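PDB 6EYU: bacteriorhodopsin, which is a xenorhodopsin, a retinal-binding seven-helix membrane protein that pumps protons inward, driven by light. Local coordinates for residues A[84-92]-A[163-174]. Residues are numbered along the deposited sequence; the frame is centred on the assembly and turned at random.
With RET (retinal), chain D; MUN ([(2~{S})-2,3-bis(oxidanyl)propyl] (~{E})-undec-2-enoate), chain M.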
loop_
_atom_site.group_PDB
_atom_site.type_symbol
_atom_site.label_atom_id
_atom_site.label_comp_id
_atom_site.label_asym_id
_atom_site.label_seq_id
_atom_site.Cartn_x
_atom_site.Cartn_y
_atom_site.Cartn_z
ATOM N N ILE A 84 1.404 13.958 4.744
ATOM C CA ILE A 84 1.739 15.374 4.811
ATOM C C ILE A 84 1.277 16.099 3.551
ATOM O O ILE A 84 0.692 17.180 3.627
ATOM C CB ILE A 84 3.256 15.581 4.981
ATOM C CG1 ILE A 84 3.650 15.406 6.449
ATOM C CG2 ILE A 84 3.662 16.960 4.485
ATOM C CD1 ILE A 84 5.080 14.953 6.647
ATOM N N LEU A 85 1.433 15.442 2.406
ATOM C CA LEU A 85 1.113 16.059 1.123
ATOM C C LEU A 85 -0.379 15.959 0.825
ATOM O O LEU A 85 -0.973 16.887 0.277
ATOM C CB LEU A 85 1.912 15.397 0.000
ATOM C CG LEU A 85 3.401 15.748 -0.043
ATOM C CD1 LEU A 85 4.041 15.203 -1.311
ATOM C CD2 LEU A 85 3.602 17.252 0.058
ATOM N N LEU A 86 -0.982 14.831 1.188
ATOM C CA LEU A 86 -2.435 14.707 1.170
ATOM C C LEU A 86 -3.075 15.903 1.865
ATOM O O LEU A 86 -4.010 16.510 1.344
ATOM C CB LEU A 86 -2.872 13.413 1.862
ATOM C CG LEU A 86 -4.367 13.106 1.761
ATOM C CD1 LEU A 86 -4.806 13.072 0.305
ATOM C CD2 LEU A 86 -4.700 11.794 2.454
ATOM N N ALA A 87 -2.553 16.241 3.038
ATOM C CA ALA A 87 -3.056 17.373 3.807
ATOM C C ALA A 87 -2.912 18.667 3.011
ATOM O O ALA A 87 -3.853 19.454 2.913
ATOM C CB ALA A 87 -2.309 17.481 5.127
ATOM N N LEU A 88 -1.700 18.925 2.532
ATOM C CA LEU A 88 -1.442 20.070 1.666
ATOM C C LEU A 88 -2.443 20.103 0.516
ATOM O O LEU A 88 -3.123 21.106 0.301
ATOM C CB LEU A 88 -0.017 19.995 1.112
ATOM C CG LEU A 88 0.681 21.323 0.809
ATOM C CD1 LEU A 88 0.103 22.456 1.643
ATOM C CD2 LEU A 88 2.178 21.189 1.047
ATOM N N GLY A 89 -2.543 18.991 -0.204
ATOM C CA GLY A 89 -3.443 18.896 -1.348
ATOM C C GLY A 89 -4.877 19.211 -0.972
ATOM O O GLY A 89 -5.557 19.973 -1.660
ATOM N N LEU A 90 -5.334 18.631 0.132
ATOM C CA LEU A 90 -6.720 18.777 0.557
ATOM C C LEU A 90 -6.988 20.193 1.045
ATOM O O LEU A 90 -8.041 20.769 0.770
ATOM C CB LEU A 90 -7.039 17.773 1.664
ATOM C CG LEU A 90 -7.122 16.331 1.170
ATOM C CD1 LEU A 90 -7.635 15.404 2.261
ATOM C CD2 LEU A 90 -8.006 16.263 -0.064
ATOM N N THR A 91 -6.004 20.771 1.726
ATOM C CA THR A 91 -6.037 22.187 2.064
ATOM C C THR A 91 -6.340 23.024 0.827
ATOM O O THR A 91 -7.250 23.854 0.834
ATOM C CB THR A 91 -4.694 22.648 2.658
ATOM O OG1 THR A 91 -4.329 21.791 3.747
ATOM C CG2 THR A 91 -4.794 24.080 3.151
ATOM N N ALA A 92 -5.540 22.836 -0.218
ATOM C CA ALA A 92 -5.739 23.551 -1.471
ATOM C C ALA A 92 -7.137 23.289 -2.022
ATOM O O ALA A 92 -7.791 24.197 -2.536
ATOM C CB ALA A 92 -4.685 23.135 -2.487
ATOM N N TYR A 163 -2.832 28.118 2.002
ATOM C CA TYR A 163 -2.157 27.092 1.216
ATOM C C TYR A 163 -0.731 27.520 0.886
ATOM O O TYR A 163 0.218 26.762 1.087
ATOM C CB TYR A 163 -2.929 26.813 -0.075
ATOM C CG TYR A 163 -2.166 25.961 -1.064
ATOM C CD1 TYR A 163 -2.075 24.585 -0.892
ATOM C CD2 TYR A 163 -1.375 26.548 -2.043
ATOM C CE1 TYR A 163 -1.259 23.815 -1.698
ATOM C CE2 TYR A 163 -0.561 25.786 -2.858
ATOM C CZ TYR A 163 -0.510 24.419 -2.684
ATOM O OH TYR A 163 0.279 23.653 -3.510
ATOM N N LYS A 164 -0.584 28.748 0.395
ATOM C CA LYS A 164 0.698 29.217 -0.118
ATOM C C LYS A 164 1.737 29.286 0.997
ATOM O O LYS A 164 2.903 28.949 0.792
ATOM C CB LYS A 164 0.541 30.593 -0.769
ATOM C CG LYS A 164 -0.164 30.562 -2.116
ATOM C CD LYS A 164 0.215 31.761 -2.971
ATOM C CE LYS A 164 -0.776 32.902 -2.804
ATOM N NZ LYS A 164 -1.767 32.953 -3.914
ATOM N N ILE A 165 1.301 29.689 2.186
ATOM C CA ILE A 165 2.160 29.660 3.364
ATOM C C ILE A 165 2.630 28.239 3.649
ATOM O O ILE A 165 3.831 27.971 3.701
ATOM C CB ILE A 165 1.430 30.198 4.608
ATOM C CG1 ILE A 165 1.358 31.726 4.562
ATOM C CG2 ILE A 165 2.139 29.745 5.876
ATOM C CD1 ILE A 165 0.157 32.302 5.281
ATOM N N LEU A 166 1.678 27.322 3.788
ATOM C CA LEU A 166 1.993 25.929 4.081
ATOM C C LEU A 166 2.883 25.339 2.992
ATOM O O LEU A 166 3.882 24.682 3.282
ATOM C CB LEU A 166 0.708 25.107 4.202
ATOM C CG LEU A 166 -0.055 25.268 5.518
ATOM C CD1 LEU A 166 -1.515 24.883 5.338
ATOM C CD2 LEU A 166 0.590 24.439 6.617
ATOM N N ALA A 167 2.502 25.560 1.738
ATOM C CA ALA A 167 3.240 25.013 0.607
ATOM C C ALA A 167 4.697 25.460 0.652
ATOM O O ALA A 167 5.608 24.660 0.440
ATOM C CB ALA A 167 2.595 25.444 -0.701
ATOM N N GLY A 168 4.913 26.722 1.008
ATOM C CA GLY A 168 6.259 27.236 1.230
ATOM C C GLY A 168 6.957 26.525 2.373
ATOM O O GLY A 168 8.048 25.982 2.205
ATOM N N TYR A 169 6.377 26.631 3.563
ATOM C CA TYR A 169 6.859 25.902 4.729
ATOM C C TYR A 169 7.352 24.507 4.350
ATOM O O TYR A 169 8.497 24.149 4.629
ATOM C CB TYR A 169 5.748 25.802 5.776
ATOM C CG TYR A 169 6.193 25.218 7.098
ATOM C CD1 TYR A 169 6.709 26.036 8.094
ATOM C CD2 TYR A 169 5.872 23.910 7.433
ATOM C CE1 TYR A 169 6.975 25.545 9.358
ATOM C CE2 TYR A 169 6.163 23.400 8.685
ATOM C CZ TYR A 169 6.723 24.220 9.640
ATOM O OH TYR A 169 7.023 23.714 10.884
ATOM N N ILE A 170 6.473 23.705 3.757
ATOM C CA ILE A 170 6.731 22.277 3.593
ATOM C C ILE A 170 7.700 22.025 2.440
ATOM O O ILE A 170 8.583 21.173 2.538
ATOM C CB ILE A 170 5.430 21.492 3.335
ATOM C CG1 ILE A 170 5.291 20.350 4.344
ATOM C CG2 ILE A 170 5.413 20.937 1.919
ATOM C CD1 ILE A 170 5.103 20.816 5.772
ATOM N N GLY A 171 7.601 22.844 1.399
ATOM C CA GLY A 171 8.556 22.802 0.297
ATOM C C GLY A 171 9.986 22.955 0.776
ATOM O O GLY A 171 10.827 22.088 0.537
ATOM N N ILE A 172 10.268 24.076 1.430
ATOM C CA ILE A 172 11.608 24.356 1.931
ATOM C C ILE A 172 12.127 23.197 2.778
ATOM O O ILE A 172 13.266 22.760 2.613
ATOM C CB ILE A 172 11.628 25.642 2.780
ATOM C CG1 ILE A 172 11.934 26.854 1.897
ATOM C CG2 ILE A 172 12.658 25.529 3.893
ATOM C CD1 ILE A 172 10.701 27.508 1.314
ATOM N N PHE A 173 11.288 22.705 3.682
ATOM C CA PHE A 173 11.712 21.696 4.647
ATOM C C PHE A 173 11.997 20.367 3.952
ATOM O O PHE A 173 12.902 19.633 4.347
ATOM C CB PHE A 173 10.644 21.503 5.725
ATOM C CG PHE A 173 10.874 22.326 6.960
ATOM C CD1 PHE A 173 11.932 22.044 7.810
ATOM C CD2 PHE A 173 10.055 23.402 7.253
ATOM C CE1 PHE A 173 12.167 22.821 8.928
ATOM C CE2 PHE A 173 10.281 24.180 8.374
ATOM C CZ PHE A 173 11.340 23.891 9.210
ATOM N N PHE A 174 11.245 20.082 2.894
ATOM C CA PHE A 174 11.382 18.815 2.182
ATOM C C PHE A 174 12.735 18.733 1.484
ATOM O O PHE A 174 13.299 17.649 1.332
ATOM C CB PHE A 174 10.256 18.652 1.159
ATOM C CG PHE A 174 9.065 17.901 1.685
ATOM C CD1 PHE A 174 8.669 18.045 3.005
ATOM C CD2 PHE A 174 8.370 17.018 0.875
ATOM C CE1 PHE A 174 7.572 17.361 3.493
ATOM C CE2 PHE A 174 7.272 16.332 1.356
ATOM C CZ PHE A 174 6.871 16.505 2.666
HETATM C C1 RET D . 15.453 10.758 0.445
HETATM C C2 RET D . 16.142 9.757 -0.487
HETATM C C3 RET D . 17.100 10.454 -1.452
HETATM C C4 RET D . 16.323 11.359 -2.403
HETATM C C5 RET D . 15.282 12.179 -1.640
HETATM C C6 RET D . 14.890 11.939 -0.357
HETATM C C7 RET D . 13.921 12.821 0.265
HETATM C C8 RET D . 13.470 12.585 1.528
HETATM C C9 RET D . 12.430 13.418 2.075
HETATM C C10 RET D . 11.977 13.233 3.378
HETATM C C11 RET D . 11.022 14.042 4.033
HETATM C C12 RET D . 10.734 13.530 5.294
HETATM C C13 RET D . 9.734 14.007 6.170
HETATM C C14 RET D . 9.532 13.390 7.412
HETATM C C15 RET D . 8.523 13.683 8.323
HETATM C C16 RET D . 14.283 10.079 1.159
HETATM C C17 RET D . 16.451 11.301 1.470
HETATM C C18 RET D . 14.655 13.372 -2.364
HETATM C C19 RET D . 11.846 14.549 1.227
HETATM C C20 RET D . 8.889 15.220 5.773
HETATM C CAN MUN M . 0.940 5.635 0.560
HETATM C CAM MUN M . 0.091 6.292 1.650
HETATM C CAK MUN M . -1.352 6.436 1.157
HETATM C CAH MUN M . -2.305 5.973 2.262
HETATM C CAF MUN M . -3.760 6.286 1.891
HETATM C CAC MUN M . -4.061 7.701 1.385
HETATM C CAA MUN M . -5.409 7.866 0.673
HETATM O OAD MUN M . -6.227 6.945 0.654
HETATM O OAB MUN M . -5.683 9.128 0.243
HETATM C CAE MUN M . -6.461 9.065 -0.958
HETATM C CAG MUN M . -7.794 9.787 -0.748
HETATM O OAJ MUN M . -7.786 10.447 0.520
HETATM C CAI MUN M . -7.995 10.819 -1.860
HETATM O OAL MUN M . -9.362 11.240 -1.879
#
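Leu88 is a knob set into the hole formed by Tyr163, Leu166, Ala167 and Ile170 on the facing helix. Its two methyls divide the work: CD1 lies 3.7 Å from Leu166 CB and also touches the Tyr163 ring, while CD2 meets Ile170 CG2 at 3.4 Å, the Leu88 and Ile170 side chains running past each other in opposite directions. Leu88 O lies at the edge of the Tyr163 ring, near its plane, and the ring's CD1 is 3.4 Å from Ala92 CB; Ala167 CB, one turn on in the same helix as Tyr163, sits over the rim of one face. Tyr163 swings its ring out toward Leu88 and Ala92 because chi1 (169°) sets CG opposite the backbone N, and its hydroxyl is hydrogen-bonded to Leu144 O. Thr91 brings CG2 across Leu166 CD1. Its OG1 donates to Ala87 O, which accepts Thr91 N from the opposite face of the carbonyl plane. Thr91 OG1 is also hydrogen-bonded to Asp220 OD1. At the other end, Phe174 touches Ile84, Leu85 and the retinal: CZ is 3.7 Å from Ile84 CG2, CE2 rests 4.0 Å from Leu85 CD2, and CE1 lies 3.4 Å from retinal C20. Ile84 CD1 approaches the same methyl, so this apolar packing runs directly into the retinal pocket. The segments run antiparallel at 159°, their axes 10.0 Å apart, within helices 72-93 and 157-183. Helix 198-230 packs on Leu166 and Ile170, helix 101-124 on Leu85 and Phe174, and helix 42-63 on Ile84 and Thr91.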